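Local coordinates for protein VP1 (Polyomavirus HPyV7, PDB 4PCH) that forms, as the major capsid protein, the pentamers of the polyomavirus shell and probably serves in attachment to host-cell receptors, at residues Y21-L27 with R260-C266; V7-V13 with R267-K272; G126-V130 with K180-Y186; A57-Y61 with A167-E172. One frame throughout, in Å; residues are numbered along the deposited sequence.

Contact 1: residues Y21-L27 with R260-C266; sequences YKVEAVL and RFFRVHC
Leu-27 (chi1 -85°, chi2 59°) lays its CD1 against the ring of Phe-262, 3.9 Å from that ring's CD1, diagonally across a regular antiparallel strand pair of the jelly-roll. The strands run 162° apart with axes 4.7 Å from each other. Hydrogen-bonded pairs Tyr-21/Cys-266, Val-23/Val-264, Ala-25/Phe-262 and Leu-27/Arg-260 alternate with non-hydrogen-bonded ones. Each of the four is closed by two backbone hydrogen bonds, for example Val-264 N to Val-23 O at 2.9 Å and Val-23 N to Val-264 O at 3.1 Å. Their side chains share one face. On the other, Arg-263 NE meets Glu-24 OE2 in a 3.2 Å salt bridge, and Val-26 CG2 lies at the edge of the Phe-261 ring, 4.1 Å from CD1. Arg-263 also pairs with Glu-89. This face meets Pro-178 and Thr-179 of a neighbouring subunit, strand 79-93 continues the sheet beyond 260-266, and Leu-27 and Phe-262 pack inward on Leu-227 of strand 224-236.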
# COMPACT_ATOMS: atom_id res chain seq x y z
N TYR B 21 26.27 7.38 -24.44
CA TYR B 21 25.19 7.69 -25.36
C TYR B 21 23.89 7.39 -24.66
O TYR B 21 23.81 6.44 -23.90
CB TYR B 21 25.29 6.84 -26.63
CG TYR B 21 24.16 7.02 -27.64
CD1 TYR B 21 24.09 8.11 -28.47
CD2 TYR B 21 23.15 6.06 -27.76
CE1 TYR B 21 23.07 8.26 -29.39
CE2 TYR B 21 22.15 6.18 -28.69
CZ TYR B 21 22.09 7.29 -29.49
OH TYR B 21 21.06 7.42 -30.40
N LYS B 22 22.90 8.22 -24.90
CA LYS B 22 21.59 7.94 -24.38
C LYS B 22 20.60 8.03 -25.51
O LYS B 22 20.77 8.81 -26.46
CB LYS B 22 21.24 8.88 -23.21
CG LYS B 22 21.50 10.35 -23.44
CD LYS B 22 21.30 11.13 -22.14
CE LYS B 22 21.70 12.58 -22.33
NZ LYS B 22 21.74 13.32 -21.04
N VAL B 23 19.56 7.22 -25.42
CA VAL B 23 18.54 7.28 -26.44
C VAL B 23 17.16 7.18 -25.80
O VAL B 23 17.02 6.59 -24.74
CB VAL B 23 18.75 6.18 -27.48
CG1 VAL B 23 18.65 4.80 -26.85
CG2 VAL B 23 17.78 6.35 -28.65
N GLU B 24 16.18 7.78 -26.47
CA GLU B 24 14.79 7.83 -25.97
C GLU B 24 13.88 7.14 -26.98
O GLU B 24 14.15 7.16 -28.18
CB GLU B 24 14.32 9.28 -25.80
CG GLU B 24 15.00 10.02 -24.64
CD GLU B 24 14.50 11.44 -24.37
OE1 GLU B 24 13.55 11.94 -25.04
OE2 GLU B 24 15.09 12.08 -23.46
N ALA B 25 12.78 6.59 -26.49
CA ALA B 25 11.75 6.04 -27.35
C ALA B 25 10.44 6.04 -26.59
O ALA B 25 10.43 5.96 -25.36
CB ALA B 25 12.09 4.64 -27.79
N VAL B 26 9.34 6.13 -27.34
CA VAL B 26 8.03 5.88 -26.77
C VAL B 26 7.39 4.70 -27.50
O VAL B 26 7.16 4.79 -28.71
CB VAL B 26 7.11 7.08 -26.86
CG1 VAL B 26 5.76 6.74 -26.24
CG2 VAL B 26 7.75 8.29 -26.18
N LEU B 27 7.17 3.62 -26.77
CA LEU B 27 6.55 2.40 -27.29
C LEU B 27 5.06 2.63 -27.18
O LEU B 27 4.55 3.01 -26.12
CB LEU B 27 6.93 1.14 -26.54
CG LEU B 27 8.23 0.44 -26.95
CD1 LEU B 27 9.39 1.42 -26.79
CD2 LEU B 27 8.49 -0.86 -26.22
N ARG B 260 4.59 4.08 -23.52
CA ARG B 260 5.58 3.88 -22.46
C ARG B 260 6.91 4.46 -22.91
O ARG B 260 7.48 4.01 -23.91
CB ARG B 260 5.78 2.42 -21.99
CG ARG B 260 6.87 2.32 -20.93
CD ARG B 260 6.96 0.95 -20.27
NE ARG B 260 5.88 0.76 -19.29
CZ ARG B 260 5.93 1.17 -18.02
NH1 ARG B 260 6.98 1.83 -17.55
NH2 ARG B 260 4.90 0.96 -17.20
N PHE B 261 7.34 5.49 -22.18
CA PHE B 261 8.62 6.18 -22.40
C PHE B 261 9.78 5.36 -21.85
O PHE B 261 9.68 4.83 -20.77
CB PHE B 261 8.59 7.57 -21.74
CG PHE B 261 9.89 8.32 -21.80
CD1 PHE B 261 10.27 8.96 -22.97
CD2 PHE B 261 10.75 8.38 -20.70
CE1 PHE B 261 11.46 9.65 -23.06
CE2 PHE B 261 11.93 9.08 -20.78
CZ PHE B 261 12.30 9.71 -21.95
N PHE B 262 10.91 5.36 -22.57
CA PHE B 262 12.17 4.82 -22.07
C PHE B 262 13.27 5.80 -22.41
O PHE B 262 13.28 6.36 -23.51
CB PHE B 262 12.56 3.52 -22.75
CG PHE B 262 11.68 2.33 -22.44
CD1 PHE B 262 10.49 2.13 -23.12
CD2 PHE B 262 12.07 1.39 -21.47
CE1 PHE B 262 9.71 1.00 -22.87
CE2 PHE B 262 11.29 0.27 -21.21
CZ PHE B 262 10.11 0.08 -21.93
N ARG B 263 14.20 6.03 -21.47
CA ARG B 263 15.48 6.66 -21.77
C ARG B 263 16.56 5.66 -21.31
O ARG B 263 16.61 5.29 -20.14
CB ARG B 263 15.66 7.99 -21.01
CG ARG B 263 16.97 8.70 -21.34
CD ARG B 263 17.18 9.99 -20.57
NE ARG B 263 16.09 10.96 -20.69
CZ ARG B 263 15.11 11.15 -19.80
NH1 ARG B 263 14.20 12.08 -20.05
NH2 ARG B 263 14.98 10.40 -18.70
N VAL B 264 17.42 5.25 -22.23
CA VAL B 264 18.40 4.21 -21.91
C VAL B 264 19.77 4.87 -21.94
O VAL B 264 20.14 5.50 -22.95
CB VAL B 264 18.34 3.05 -22.94
CG1 VAL B 264 19.39 2.00 -22.64
CG2 VAL B 264 16.96 2.39 -22.95
N HIS B 265 20.54 4.71 -20.86
CA HIS B 265 21.88 5.27 -20.77
C HIS B 265 22.92 4.22 -21.02
O HIS B 265 22.91 3.17 -20.38
CB HIS B 265 22.08 5.86 -19.40
CG HIS B 265 21.05 6.88 -19.04
ND1 HIS B 265 21.30 8.24 -19.12
CD2 HIS B 265 19.78 6.75 -18.60
CE1 HIS B 265 20.22 8.90 -18.74
NE2 HIS B 265 19.28 8.02 -18.44
N CYS B 266 23.84 4.52 -21.93
CA CYS B 266 24.87 3.57 -22.39
C CYS B 266 26.27 4.13 -22.20
O CYS B 266 26.49 5.34 -22.29
CB CYS B 266 24.69 3.24 -23.86
SG CYS B 266 23.09 2.51 -24.25

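Contact 2: residues V7-V13 with R267-K272; sequences VEVLDTV and RQRRIK
A beta bulge interrupts this antiparallel pairing at the two ends of the modelled jelly-roll chain. Strands 9-12 and 267-271 run 148° apart, with axes 4.7 Å from each other. Val-9 opposes Ile-271 and Thr-12 opposes Arg-269, both non-hydrogen-bonded pairs, so residues 7-13 carry one extra residue: Leu-10 and Asp-11 together face Arg-270. Lys-272, the most heavily covered residue, closes the end with a reciprocal pair, Lys-272 N to Glu-8 O at 2.7 Å and Glu-8 N to Lys-272 O at 2.8 Å; its side chain, t at chi1 to chi3, passes Leu-10, whose CD1 lies 4.0 Å from Lys-272 CB. Leu-10 is the first of the two bulged residues. At phi/psi -99/-145°, its N donates to Arg-270 O (2.9 Å), while Arg-270 N turns to Asp-11 O (3.2 Å). The displaced carbonyl is taken up by a side chain, Arg-269 NH2 to Leu-10 O at 2.9 Å. That guanidinium, also bound to Glu-84 of the adjacent strand 79-93, lies between Thr-12 CG2 over one face and Val-9 CG1 over the opposite one. Pairing resumes as Val-13 N donates to Gln-268 O (2.9 Å). Water W 1 accepts from Gln-268 N at 2.9 Å and donates to Val-13 O at 2.8 Å.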
# COMPACT_ATOMS: atom_id res chain seq x y z
N VAL B 7 31.39 -15.35 -22.25
CA VAL B 7 32.00 -14.01 -22.50
C VAL B 7 32.52 -13.40 -21.20
O VAL B 7 31.77 -13.23 -20.24
CB VAL B 7 30.99 -13.04 -23.18
CG1 VAL B 7 31.36 -11.57 -22.95
CG2 VAL B 7 30.93 -13.33 -24.67
N GLU B 8 33.82 -13.09 -21.19
CA GLU B 8 34.44 -12.40 -20.07
C GLU B 8 34.30 -10.88 -20.25
O GLU B 8 34.66 -10.30 -21.29
CB GLU B 8 35.91 -12.81 -19.95
CG GLU B 8 36.63 -12.19 -18.76
CD GLU B 8 38.11 -12.51 -18.71
OE1 GLU B 8 38.66 -13.09 -19.68
OE2 GLU B 8 38.74 -12.15 -17.69
N VAL B 9 33.76 -10.23 -19.22
CA VAL B 9 33.57 -8.80 -19.23
C VAL B 9 34.79 -8.13 -18.62
O VAL B 9 35.19 -8.46 -17.50
CB VAL B 9 32.28 -8.43 -18.45
CG1 VAL B 9 32.04 -6.94 -18.48
CG2 VAL B 9 31.09 -9.19 -19.00
N LEU B 10 35.40 -7.21 -19.36
CA LEU B 10 36.60 -6.52 -18.90
C LEU B 10 36.16 -5.18 -18.35
O LEU B 10 35.06 -5.09 -17.78
CB LEU B 10 37.62 -6.39 -20.03
CG LEU B 10 38.10 -7.70 -20.65
CD1 LEU B 10 39.20 -7.41 -21.65
CD2 LEU B 10 38.58 -8.70 -19.59
N ASP B 11 36.99 -4.15 -18.52
CA ASP B 11 36.71 -2.86 -17.90
C ASP B 11 35.88 -1.96 -18.80
O ASP B 11 35.89 -2.09 -20.03
CB ASP B 11 38.01 -2.13 -17.52
CG ASP B 11 38.73 -2.79 -16.35
OD1 ASP B 11 38.10 -3.50 -15.54
OD2 ASP B 11 39.95 -2.58 -16.23
N THR B 12 35.16 -1.04 -18.17
CA THR B 12 34.52 0.02 -18.92
C THR B 12 35.61 0.85 -19.58
O THR B 12 36.74 0.96 -19.08
CB THR B 12 33.61 0.92 -18.05
OG1 THR B 12 34.37 1.47 -16.97
CG2 THR B 12 32.43 0.13 -17.49
N VAL B 13 35.26 1.42 -20.72
CA VAL B 13 36.12 2.34 -21.43
C VAL B 13 36.02 3.69 -20.68
O VAL B 13 34.94 4.07 -20.26
CB VAL B 13 35.64 2.49 -22.88
CG1 VAL B 13 36.46 3.52 -23.63
CG2 VAL B 13 35.71 1.14 -23.60
N ARG B 267 27.20 3.23 -21.93
CA ARG B 267 28.63 3.52 -21.92
C ARG B 267 29.31 2.39 -22.69
O ARG B 267 28.65 1.46 -23.14
CB ARG B 267 29.19 3.60 -20.48
CG ARG B 267 29.09 2.29 -19.71
CD ARG B 267 29.22 2.47 -18.21
NE ARG B 267 28.97 1.21 -17.52
CZ ARG B 267 28.61 1.09 -16.24
NH1 ARG B 267 28.52 2.17 -15.46
NH2 ARG B 267 28.37 -0.12 -15.74
N GLN B 268 30.61 2.48 -22.89
CA GLN B 268 31.33 1.44 -23.60
C GLN B 268 32.03 0.49 -22.65
O GLN B 268 32.61 0.91 -21.65
CB GLN B 268 32.30 2.06 -24.58
CG GLN B 268 31.58 2.82 -25.69
CD GLN B 268 32.52 3.43 -26.72
OE1 GLN B 268 33.74 3.24 -26.70
NE2 GLN B 268 31.93 4.17 -27.66
N ARG B 269 32.04 -0.78 -23.03
CA ARG B 269 32.62 -1.86 -22.22
C ARG B 269 33.41 -2.76 -23.15
O ARG B 269 32.91 -3.14 -24.22
CB ARG B 269 31.49 -2.63 -21.55
CG ARG B 269 31.88 -3.85 -20.72
CD ARG B 269 32.54 -3.49 -19.40
NE ARG B 269 31.52 -3.16 -18.40
CZ ARG B 269 31.63 -3.35 -17.09
NH1 ARG B 269 30.63 -3.00 -16.31
NH2 ARG B 269 32.72 -3.90 -16.56
N ARG B 270 34.63 -3.11 -22.76
CA ARG B 270 35.39 -4.13 -23.50
C ARG B 270 35.02 -5.54 -22.97
O ARG B 270 34.83 -5.75 -21.77
CB ARG B 270 36.92 -3.87 -23.51
CG ARG B 270 37.57 -4.38 -24.82
CD ARG B 270 39.06 -4.13 -25.01
NE ARG B 270 39.40 -2.94 -25.80
CZ ARG B 270 39.37 -2.82 -27.14
NH1 ARG B 270 39.73 -1.65 -27.67
NH2 ARG B 270 38.98 -3.81 -27.96
N ILE B 271 34.82 -6.47 -23.90
CA ILE B 271 34.52 -7.86 -23.56
C ILE B 271 35.51 -8.77 -24.31
O ILE B 271 36.07 -8.39 -25.35
CB ILE B 271 33.04 -8.22 -23.84
CG1 ILE B 271 32.74 -8.12 -25.33
CG2 ILE B 271 32.09 -7.30 -23.06
CD1 ILE B 271 31.31 -8.42 -25.73
N LYS B 272 35.76 -9.95 -23.74
CA LYS B 272 36.78 -10.87 -24.23
C LYS B 272 36.25 -12.30 -24.30
O LYS B 272 35.32 -12.63 -23.56
CB LYS B 272 38.01 -10.85 -23.29
CG LYS B 272 39.19 -11.71 -23.72
CD LYS B 272 40.32 -11.65 -22.70
CE LYS B 272 41.47 -12.57 -23.08
NZ LYS B 272 42.09 -13.20 -21.88
O HOH W 1 32.51 4.29 -21.63

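Contact 3: residues G126-V130 with K180-Y186; sequences GPLDV and KNDNTRY
Gly-126, nearly fully extended, turns its carbonyl toward Thr-184 through water W 2, which lies 2.7 Å from Gly-126 O and 2.8 Å from Thr-184 OG1. The carbonyl of Pro-127 uses a second water, W 3, 2.9 Å from Pro-127 O, 2.7 Å from Asn-181 OD1 and 2.8 Å from Thr-184 OG1. Leu-128 (chi1 179°, chi2 71°) reaches across with CD1, 4.1 Å from Thr-184 CG2 and 4.4 Å from Tyr-186 CD2. Opposite lies a type I beta turn, Asn-181 (positive phi, 51°) to Thr-184, that leads into jelly-roll strand 184-191; there Thr-184 and Tyr-186 also hydrogen-bond to Asn-204 of a neighbouring subunit. The side-chain amide of Asn-181 (chi1 -72°) pairs with the backbone of Asp-129 much as a peptide group of a neighbouring strand would: Asp-129 N donates to Asn-181 OD1 and Asn-181 ND2 to Asp-129 O, both at 2.9 Å. Asp-129, chi1 -62°, returns its carboxylate: OD2 accepts from Asn-181 N at 2.9 Å and lies 3.4 Å from Lys-180 CB.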
# COMPACT_ATOMS: atom_id res chain seq x y z
N GLY B 126 18.78 -8.32 -26.87
CA GLY B 126 18.07 -9.04 -27.91
C GLY B 126 16.64 -9.17 -27.45
O GLY B 126 16.28 -8.64 -26.39
N PRO B 127 15.80 -9.86 -28.22
CA PRO B 127 14.37 -9.92 -27.84
C PRO B 127 14.12 -10.68 -26.56
O PRO B 127 14.88 -11.56 -26.19
CB PRO B 127 13.70 -10.65 -29.02
CG PRO B 127 14.74 -10.92 -30.01
CD PRO B 127 16.07 -10.42 -29.55
N LEU B 128 13.02 -10.33 -25.91
CA LEU B 128 12.57 -10.93 -24.68
C LEU B 128 12.23 -12.41 -24.83
O LEU B 128 11.45 -12.77 -25.70
CB LEU B 128 11.32 -10.18 -24.21
CG LEU B 128 10.66 -10.68 -22.91
CD1 LEU B 128 11.50 -10.34 -21.71
CD2 LEU B 128 9.26 -10.13 -22.68
N ASP B 129 12.82 -13.25 -23.99
CA ASP B 129 12.46 -14.68 -23.94
C ASP B 129 11.15 -14.82 -23.14
O ASP B 129 11.05 -14.28 -22.00
CB ASP B 129 13.56 -15.48 -23.24
CG ASP B 129 14.89 -15.42 -23.97
OD1 ASP B 129 14.94 -15.82 -25.17
OD2 ASP B 129 15.89 -15.00 -23.33
N VAL B 130 10.19 -15.56 -23.72
CA VAL B 130 8.88 -15.78 -23.08
C VAL B 130 8.50 -17.26 -23.08
O VAL B 130 9.01 -18.07 -23.88
CB VAL B 130 7.72 -14.98 -23.77
CG1 VAL B 130 7.78 -13.53 -23.36
CG2 VAL B 130 7.78 -15.13 -25.28
N LYS B 180 15.70 -17.88 -18.77
CA LYS B 180 16.50 -17.31 -19.85
C LYS B 180 16.66 -15.81 -19.53
O LYS B 180 16.88 -15.45 -18.36
CB LYS B 180 15.88 -17.61 -21.22
CG LYS B 180 15.80 -19.11 -21.49
CD LYS B 180 15.30 -19.42 -22.89
CE LYS B 180 14.69 -20.80 -22.95
NZ LYS B 180 15.62 -21.87 -22.51
N ASN B 181 16.58 -14.96 -20.54
CA ASN B 181 16.75 -13.52 -20.35
C ASN B 181 18.00 -13.12 -19.59
O ASN B 181 17.97 -12.18 -18.79
CB ASN B 181 15.51 -12.93 -19.68
CG ASN B 181 14.35 -12.90 -20.61
OD1 ASN B 181 14.47 -12.36 -21.72
ND2 ASN B 181 13.24 -13.51 -20.22
N ASP B 182 19.12 -13.83 -19.84
CA ASP B 182 20.31 -13.45 -19.07
C ASP B 182 20.93 -12.11 -19.54
O ASP B 182 21.70 -11.53 -18.80
CB ASP B 182 21.37 -14.54 -19.02
CG ASP B 182 21.04 -15.64 -18.03
OD1 ASP B 182 20.75 -15.37 -16.85
OD2 ASP B 182 21.14 -16.80 -18.45
N ASN B 183 20.51 -11.57 -20.69
CA ASN B 183 20.96 -10.24 -21.10
C ASN B 183 19.81 -9.27 -21.29
O ASN B 183 19.86 -8.39 -22.14
CB ASN B 183 21.81 -10.38 -22.38
CG ASN B 183 22.63 -9.12 -22.71
OD1 ASN B 183 23.15 -8.43 -21.82
ND2 ASN B 183 22.80 -8.87 -24.00
N THR B 184 18.78 -9.42 -20.44
CA THR B 184 17.63 -8.55 -20.39
C THR B 184 17.28 -8.33 -18.91
O THR B 184 17.48 -9.25 -18.07
CB THR B 184 16.44 -9.21 -21.14
OG1 THR B 184 16.72 -9.21 -22.54
CG2 THR B 184 15.11 -8.51 -20.87
N ARG B 185 16.81 -7.13 -18.57
CA ARG B 185 16.18 -6.88 -17.27
C ARG B 185 14.73 -6.63 -17.51
O ARG B 185 14.36 -5.95 -18.49
CB ARG B 185 16.79 -5.67 -16.56
CG ARG B 185 18.29 -5.69 -16.45
CD ARG B 185 18.89 -6.93 -15.83
NE ARG B 185 20.32 -6.69 -15.72
CZ ARG B 185 21.31 -7.40 -16.24
NH1 ARG B 185 21.10 -8.56 -16.86
NH2 ARG B 185 22.56 -6.96 -16.07
N TYR B 186 13.86 -7.18 -16.63
CA TYR B 186 12.42 -6.97 -16.80
C TYR B 186 11.72 -6.92 -15.45
O TYR B 186 12.25 -7.38 -14.43
CB TYR B 186 11.77 -8.07 -17.67
CG TYR B 186 11.84 -9.46 -17.11
CD1 TYR B 186 10.95 -9.89 -16.13
CD2 TYR B 186 12.79 -10.37 -17.55
CE1 TYR B 186 11.02 -11.17 -15.62
CE2 TYR B 186 12.86 -11.65 -17.05
CZ TYR B 186 11.97 -12.05 -16.08
OH TYR B 186 12.06 -13.34 -15.58
O HOH W 2 14.69 -8.26 -24.23
O HOH W 3 16.23 -11.75 -23.66

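Contact 4: residues A57-Y61 with A167-E172; sequences AALCY and ANFPVE
Val-171 CG1 sits squarely over one face of the Tyr-61 ring, 3.9 Å from its centroid and 3° off the normal, a CH-pi contact at the centre of two buried loops, one leading into jelly-roll strand 62-67, the other linking strands 161-163 and 174-176. Around it, Leu-59 CB lies 4.3 Å from Val-171 CG2, Tyr-61 CD2 4.1 Å from Phe-169 CB, and Cys-60 SG 4.2 Å from Pro-170 CG. The loops head 117° apart yet share a single backbone bridge at Cys-60 and Pro-170, CA to CA 4.1 Å. It is flanked by two hydrogen bonds of 3.0 Å, Val-171 N to Leu-59 O and Tyr-61 N to Phe-169 O. Water completes the edge. W 6 joins Phe-169 N (3.0 Å) to Tyr-61 O (2.7 Å); W 4 joins Leu-59 O (2.8 Å) to Glu-172 N (3.0 Å) and OE2 (2.8 Å); W 5 joins Leu-59 N (2.9 Å) to Glu-172 OE2 (2.8 Å). Glu-172 OE1 also hydrogen-bonds to Tyr-47 OH, and Tyr-61 OH to Trp-174 O. With one bridge in place of a strand register, these loops are held by apolar side chains, two direct backbone bonds and ordered water, which also gives Leu-59 O a second bond.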
# COMPACT_ATOMS: atom_id res chain seq x y z
N ALA B 57 -8.59 -7.01 -30.18
CA ALA B 57 -9.23 -6.98 -28.86
C ALA B 57 -8.25 -7.28 -27.72
O ALA B 57 -8.35 -6.69 -26.63
CB ALA B 57 -10.36 -7.99 -28.85
N ALA B 58 -7.35 -8.22 -27.96
CA ALA B 58 -6.38 -8.65 -26.96
C ALA B 58 -5.11 -7.80 -27.00
O ALA B 58 -4.53 -7.62 -28.08
CB ALA B 58 -6.02 -10.10 -27.19
N LEU B 59 -4.67 -7.30 -25.86
CA LEU B 59 -3.43 -6.51 -25.81
C LEU B 59 -2.22 -7.39 -26.06
O LEU B 59 -2.07 -8.46 -25.45
CB LEU B 59 -3.27 -5.76 -24.48
CG LEU B 59 -2.10 -4.76 -24.42
CD1 LEU B 59 -2.33 -3.60 -25.40
CD2 LEU B 59 -1.90 -4.26 -23.01
N CYS B 60 -1.33 -6.93 -26.95
CA CYS B 60 -0.09 -7.63 -27.22
C CYS B 60 1.11 -6.85 -26.73
O CYS B 60 1.02 -5.66 -26.49
CB CYS B 60 0.05 -7.92 -28.72
SG CYS B 60 -1.16 -9.07 -29.39
N TYR B 61 2.25 -7.51 -26.56
CA TYR B 61 3.45 -6.77 -26.21
C TYR B 61 3.81 -5.78 -27.34
O TYR B 61 3.64 -6.08 -28.54
CB TYR B 61 4.63 -7.69 -26.00
CG TYR B 61 4.57 -8.52 -24.74
CD1 TYR B 61 4.95 -7.99 -23.51
CD2 TYR B 61 4.17 -9.84 -24.79
CE1 TYR B 61 4.90 -8.75 -22.35
CE2 TYR B 61 4.13 -10.63 -23.64
CZ TYR B 61 4.48 -10.07 -22.42
OH TYR B 61 4.43 -10.87 -21.30
N ALA B 167 4.68 -8.28 -33.31
CA ALA B 167 3.66 -7.41 -32.72
C ALA B 167 2.44 -8.19 -32.24
O ALA B 167 1.51 -7.60 -31.72
CB ALA B 167 3.23 -6.40 -33.78
N ASN B 168 2.43 -9.50 -32.41
CA ASN B 168 1.21 -10.28 -32.14
C ASN B 168 1.30 -11.35 -31.05
O ASN B 168 0.71 -12.41 -31.17
CB ASN B 168 0.73 -10.88 -33.44
CG ASN B 168 1.68 -11.93 -34.01
OD1 ASN B 168 2.89 -11.91 -33.76
ND2 ASN B 168 1.12 -12.85 -34.78
N PHE B 169 2.02 -11.05 -29.99
CA PHE B 169 2.12 -11.89 -28.80
C PHE B 169 1.20 -11.36 -27.71
O PHE B 169 1.50 -10.39 -27.04
CB PHE B 169 3.56 -11.87 -28.27
CG PHE B 169 4.52 -12.74 -29.04
CD1 PHE B 169 5.19 -12.25 -30.14
CD2 PHE B 169 4.80 -14.03 -28.62
CE1 PHE B 169 6.08 -13.05 -30.83
CE2 PHE B 169 5.70 -14.84 -29.31
CZ PHE B 169 6.34 -14.35 -30.42
N PRO B 170 0.07 -12.05 -27.48
CA PRO B 170 -0.81 -11.54 -26.42
C PRO B 170 -0.23 -11.67 -25.02
O PRO B 170 0.29 -12.73 -24.68
CB PRO B 170 -2.06 -12.44 -26.56
CG PRO B 170 -2.00 -12.95 -27.95
CD PRO B 170 -0.52 -13.18 -28.18
N VAL B 171 -0.43 -10.64 -24.20
CA VAL B 171 0.10 -10.61 -22.86
C VAL B 171 -0.63 -11.61 -21.96
O VAL B 171 -0.10 -12.05 -20.96
CB VAL B 171 0.04 -9.18 -22.27
CG1 VAL B 171 0.79 -8.20 -23.15
CG2 VAL B 171 -1.40 -8.72 -22.05
N GLU B 172 -1.85 -11.98 -22.35
CA GLU B 172 -2.60 -13.01 -21.64
C GLU B 172 -2.02 -14.42 -21.78
O GLU B 172 -2.40 -15.31 -21.01
CB GLU B 172 -4.04 -13.03 -22.11
CG GLU B 172 -4.82 -11.82 -21.69
CD GLU B 172 -6.07 -11.63 -22.53
OE1 GLU B 172 -6.95 -12.50 -22.46
OE2 GLU B 172 -6.15 -10.62 -23.22
O HOH W 4 -3.60 -10.51 -24.30
O HOH W 5 -5.84 -7.86 -23.29
O HOH W 6 3.76 -8.66 -29.44

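Contacts 1 and 2 are successive parts of one pairing, strand 9-27 with 253-271, their centres about 22 Å apart: regular in contact 1, bulged in contact 2 toward the more exposed chain ends, where arginine chemistry grows prominent. Contact 4 is wholly buried, and contact 3 partly so; both lack a continued strand register and combine a few direct hydrogen bonds with bridging waters. In contact 3 the side chains of Asn-181 and Asp-129 bond to backbone groups, whereas contact 4 is built round apolar groups. These two cross along the chain, lie about 18 Å apart between centres, and both touch the same neighbouring subunit; contact 1 meets a different one. Contact 2 touches no other chain of the pentamer.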